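Local coordinates for possible thiol-disulfide isomerase (PDB 3HCZ), which probably acts as a thiol-disulfide oxidoreductase or isomerase with a thioredoxin-like fold, although its function is not established, at residues G44-Y54 and F82-W91. Sequence-based numbering, arbitrary orientation.
Sequences GHCQQETPKLY and FIRSKKIGGW
The ring of Tyr-54 meets Trp-91 at one edge, Ile-88 over one face and Gly-90 at its hydroxyl, all three in the loop after helix 77-86. Its CD1 edge stands over the centre of the six-membered ring of Trp-91 in an edge-to-face pair, centroids 4.9 Å apart and planes at 73°. Ile-88 covers one tyrosine face, its CA 3.7 Å from the ring centroid, and Ile-88 CG2 reaches Tyr-54 CG at 3.6 Å. At the rim, Gly-90 N gives a weak, bent hydrogen bond to Tyr-54 OH (3.0 Å); a beta carbon at Gly-90 would collide with this hydroxyl. The phenol extends from its helix toward this loop because CG lies opposite the backbone N (chi1 -169°). A leucine in place of Tyr-54 would probably leave the indole face without its aromatic edge and Gly-90 N without this acceptor. The indole also lies against Leu-53, CG to Trp-91 CZ3 being 3.8 Å, while its NE1 is bonded to Asn-93. The loop begins with a Schellman motif at Lys-87, where positive phi ends the helix and Ile-88 N bonds Ile-83 O. The contact joins the helices of two successive beta-alpha-beta units of a thioredoxin fold, and Gly-44 to Cys-46 belong to its CGHC motif, probably the redox site. Beside that motif, Gln-47 CG and the amide beyond it meet Phe-82 obliquely at CE1 and CZ, the amide and ring planes 63° apart. Gln-47 NE2 bonds Gly-44 O (3.0 Å) and also Asp-40 O, which fixes the amide. Thr-50 CG2 touches both Phe-82 CE2 and Ile-88 CD1. Lys-86, bent at chi2 and chi3, lays CG over the Phe-82 ring and sends NZ to His-45 O, a weak bond of 3.3 Å.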
loop_
_atom_site.group_PDB
_atom_site.type_symbol
_atom_site.label_atom_id
_atom_site.label_comp_id
_atom_site.label_asym_id
_atom_site.label_seq_id
_atom_site.Cartn_x
_atom_site.Cartn_y
_atom_site.Cartn_z
ATOM N N GLY A 44 -7.924 -7.756 13.176
ATOM C CA GLY A 44 -8.894 -7.304 14.185
ATOM C C GLY A 44 -9.622 -6.067 13.686
ATOM O O GLY A 44 -9.059 -5.261 12.938
ATOM N N HIS A 45 -10.872 -5.924 14.118
ATOM C CA HIS A 45 -11.711 -4.773 13.781
ATOM C C HIS A 45 -11.085 -3.435 14.255
ATOM O O HIS A 45 -11.235 -2.407 13.600
ATOM C CB HIS A 45 -13.127 -4.998 14.338
ATOM C CG HIS A 45 -14.036 -3.815 14.186
ATOM N ND1 HIS A 45 -14.499 -3.378 12.956
ATOM C CD2 HIS A 45 -14.574 -2.979 15.111
ATOM C CE1 HIS A 45 -15.280 -2.323 13.130
ATOM N NE2 HIS A 45 -15.338 -2.059 14.427
ATOM N N CYS A 46 -10.334 -3.474 15.355
ATOM C CA CYS A 46 -9.733 -2.262 15.927
ATOM C C CYS A 46 -8.266 -2.045 15.598
ATOM O O CYS A 46 -7.602 -1.236 16.247
ATOM C CB CYS A 46 -9.895 -2.263 17.445
ATOM S SG CYS A 46 -11.620 -2.069 17.809
ATOM N N GLN A 47 -7.755 -2.774 14.618
ATOM C CA GLN A 47 -6.333 -2.664 14.303
ATOM C C GLN A 47 -6.029 -1.193 14.013
ATOM O O GLN A 47 -6.882 -0.492 13.434
ATOM C CB GLN A 47 -5.985 -3.529 13.096
ATOM C CG GLN A 47 -6.752 -3.162 11.793
ATOM C CD GLN A 47 -6.432 -4.145 10.711
ATOM O OE1 GLN A 47 -5.473 -3.968 10.000
ATOM N NE2 GLN A 47 -7.164 -5.255 10.665
ATOM N N GLN A 48 -4.830 -0.738 14.372
ATOM C CA GLN A 48 -4.564 0.704 14.357
ATOM C C GLN A 48 -3.928 1.320 13.128
ATOM O O GLN A 48 -4.294 2.431 12.753
ATOM C CB GLN A 48 -3.757 1.099 15.583
ATOM C CG GLN A 48 -4.571 0.882 16.833
ATOM C CD GLN A 48 -5.672 1.914 16.985
ATOM O OE1 GLN A 48 -6.867 1.617 16.826
ATOM N NE2 GLN A 48 -5.278 3.138 17.294
ATOM N N GLU A 49 -2.988 0.611 12.510
ATOM C CA GLU A 49 -2.203 1.163 11.419
ATOM C C GLU A 49 -3.098 1.537 10.248
ATOM O O GLU A 49 -2.933 2.608 9.633
ATOM C CB GLU A 49 -1.173 0.153 10.950
ATOM C CG GLU A 49 -0.101 -0.129 11.978
ATOM C CD GLU A 49 -0.372 -1.364 12.805
ATOM O OE1 GLU A 49 -1.545 -1.820 12.863
ATOM O OE2 GLU A 49 0.601 -1.875 13.401
ATOM N N THR A 50 -4.064 0.660 9.942
ATOM C CA THR A 50 -4.902 0.879 8.753
ATOM C C THR A 50 -5.692 2.221 8.810
ATOM O O THR A 50 -5.543 3.068 7.897
ATOM C CB THR A 50 -5.773 -0.373 8.413
ATOM O OG1 THR A 50 -4.901 -1.499 8.225
ATOM C CG2 THR A 50 -6.593 -0.157 7.107
ATOM N N PRO A 51 -6.508 2.442 9.868
ATOM C CA PRO A 51 -7.280 3.676 9.866
ATOM C C PRO A 51 -6.406 4.911 10.087
ATOM O O PRO A 51 -6.747 5.995 9.602
ATOM C CB PRO A 51 -8.257 3.485 11.042
ATOM C CG PRO A 51 -7.574 2.455 11.932
ATOM C CD PRO A 51 -6.961 1.527 10.933
ATOM N N LYS A 52 -5.316 4.771 10.833
ATOM C CA LYS A 52 -4.429 5.893 11.026
ATOM C C LYS A 52 -3.719 6.305 9.733
ATOM O O LYS A 52 -3.497 7.488 9.499
ATOM C CB LYS A 52 -3.409 5.602 12.123
ATOM C CG LYS A 52 -4.030 5.734 13.519
ATOM C CD LYS A 52 -3.022 5.410 14.608
ATOM C CE LYS A 52 -3.544 5.737 16.000
ATOM N NZ LYS A 52 -3.580 7.213 16.247
ATOM N N LEU A 53 -3.326 5.322 8.921
ATOM C CA LEU A 53 -2.756 5.604 7.603
ATOM C C LEU A 53 -3.832 6.293 6.761
ATOM O O LEU A 53 -3.534 7.194 5.978
ATOM C CB LEU A 53 -2.286 4.314 6.905
ATOM C CG LEU A 53 -1.631 4.549 5.529
ATOM C CD1 LEU A 53 -0.381 5.469 5.623
ATOM C CD2 LEU A 53 -1.299 3.223 4.826
ATOM N N TYR A 54 -5.082 5.865 6.923
ATOM C CA TYR A 54 -6.176 6.481 6.142
ATOM C C TYR A 54 -6.319 7.948 6.524
ATOM O O TYR A 54 -6.413 8.797 5.645
ATOM C CB TYR A 54 -7.493 5.720 6.283
ATOM C CG TYR A 54 -8.546 6.173 5.277
ATOM C CD1 TYR A 54 -8.573 5.630 3.986
ATOM C CD2 TYR A 54 -9.474 7.151 5.613
ATOM C CE1 TYR A 54 -9.546 6.060 3.040
ATOM C CE2 TYR A 54 -10.436 7.573 4.705
ATOM C CZ TYR A 54 -10.454 7.007 3.403
ATOM O OH TYR A 54 -11.400 7.411 2.498
ATOM N N PHE A 82 -14.901 -4.566 6.563
ATOM C CA PHE A 82 -13.969 -3.651 7.196
ATOM C C PHE A 82 -13.968 -2.300 6.466
ATOM O O PHE A 82 -14.031 -1.253 7.120
ATOM C CB PHE A 82 -12.571 -4.247 7.174
ATOM C CG PHE A 82 -11.575 -3.489 7.983
ATOM C CD1 PHE A 82 -11.205 -3.937 9.253
ATOM C CD2 PHE A 82 -10.961 -2.362 7.455
ATOM C CE1 PHE A 82 -10.264 -3.251 10.013
ATOM C CE2 PHE A 82 -10.007 -1.664 8.191
ATOM C CZ PHE A 82 -9.641 -2.107 9.472
ATOM N N ILE A 83 -13.863 -2.322 5.135
ATOM C CA ILE A 83 -13.836 -1.046 4.371
ATOM C C ILE A 83 -15.040 -0.163 4.701
ATOM O O ILE A 83 -14.874 1.028 5.013
ATOM C CB ILE A 83 -13.696 -1.270 2.860
ATOM C CG1 ILE A 83 -12.319 -1.864 2.594
ATOM C CG2 ILE A 83 -13.991 0.062 2.063
ATOM C CD1 ILE A 83 -12.167 -2.491 1.214
ATOM N N ARG A 84 -16.226 -0.763 4.683
ATOM C CA ARG A 84 -17.468 -0.070 4.988
ATOM C C ARG A 84 -17.549 0.483 6.427
ATOM O O ARG A 84 -17.899 1.674 6.647
ATOM C CB ARG A 84 -18.660 -1.002 4.706
ATOM C CG ARG A 84 -20.050 -0.396 4.966
ATOM C CD ARG A 84 -21.147 -1.417 4.576
ATOM N NE ARG A 84 -22.488 -0.823 4.514
ATOM C CZ ARG A 84 -23.509 -1.145 5.316
ATOM N NH1 ARG A 84 -23.369 -2.077 6.261
ATOM N NH2 ARG A 84 -24.691 -0.537 5.173
ATOM N N SER A 85 -17.236 -0.364 7.401
ATOM C CA SER A 85 -17.434 0.016 8.785
ATOM C C SER A 85 -16.376 0.996 9.278
ATOM O O SER A 85 -16.684 1.919 10.022
ATOM C CB SER A 85 -17.549 -1.207 9.685
ATOM O OG SER A 85 -16.296 -1.822 9.848
ATOM N N LYS A 86 -15.135 0.810 8.850
ATOM C CA LYS A 86 -14.093 1.747 9.206
ATOM C C LYS A 86 -14.050 2.953 8.258
ATOM O O LYS A 86 -13.300 3.895 8.501
ATOM C CB LYS A 86 -12.745 1.035 9.226
ATOM C CG LYS A 86 -12.756 -0.227 10.097
ATOM C CD LYS A 86 -12.892 0.107 11.556
ATOM C CE LYS A 86 -11.631 0.785 12.097
ATOM N NZ LYS A 86 -11.683 0.912 13.603
ATOM N N LYS A 87 -14.834 2.920 7.174
ATOM C CA LYS A 87 -14.952 4.074 6.258
ATOM C C LYS A 87 -13.622 4.441 5.630
ATOM O O LYS A 87 -13.138 5.588 5.712
ATOM C CB LYS A 87 -15.586 5.258 6.994
ATOM C CG LYS A 87 -17.051 5.024 7.362
ATOM C CD LYS A 87 -17.341 5.822 8.589
ATOM C CE LYS A 87 -18.470 6.765 8.350
ATOM N NZ LYS A 87 -19.726 6.013 8.127
ATOM N N ILE A 88 -12.994 3.439 5.013
ATOM C CA ILE A 88 -11.703 3.647 4.333
ATOM C C ILE A 88 -11.846 3.366 2.842
ATOM O O ILE A 88 -10.914 2.922 2.185
ATOM C CB ILE A 88 -10.564 2.782 4.951
ATOM C CG1 ILE A 88 -10.942 1.271 4.909
ATOM C CG2 ILE A 88 -10.263 3.265 6.417
ATOM C CD1 ILE A 88 -9.726 0.329 4.986
ATOM N N GLY A 89 -13.033 3.641 2.305
ATOM C CA GLY A 89 -13.263 3.346 0.888
ATOM C C GLY A 89 -12.625 4.310 -0.121
ATOM O O GLY A 89 -12.637 4.009 -1.334
ATOM N N GLY A 90 -12.072 5.442 0.345
ATOM C CA GLY A 90 -11.662 6.498 -0.594
ATOM C C GLY A 90 -10.385 6.200 -1.373
ATOM O O GLY A 90 -10.220 6.667 -2.533
ATOM N N TRP A 91 -9.468 5.443 -0.767
ATOM C CA TRP A 91 -8.204 5.153 -1.441
ATOM C C TRP A 91 -8.302 3.918 -2.323
ATOM O O TRP A 91 -9.395 3.367 -2.480
ATOM C CB TRP A 91 -7.053 5.025 -0.438
ATOM C CG TRP A 91 -7.155 3.929 0.609
ATOM C CD1 TRP A 91 -7.876 2.752 0.572
ATOM C CD2 TRP A 91 -6.404 3.894 1.828
ATOM N NE1 TRP A 91 -7.632 2.004 1.732
ATOM C CE2 TRP A 91 -6.730 2.694 2.505
ATOM C CE3 TRP A 91 -5.508 4.791 2.433
ATOM C CZ2 TRP A 91 -6.173 2.367 3.762
ATOM C CZ3 TRP A 91 -4.941 4.456 3.661
ATOM C CH2 TRP A 91 -5.282 3.257 4.318
#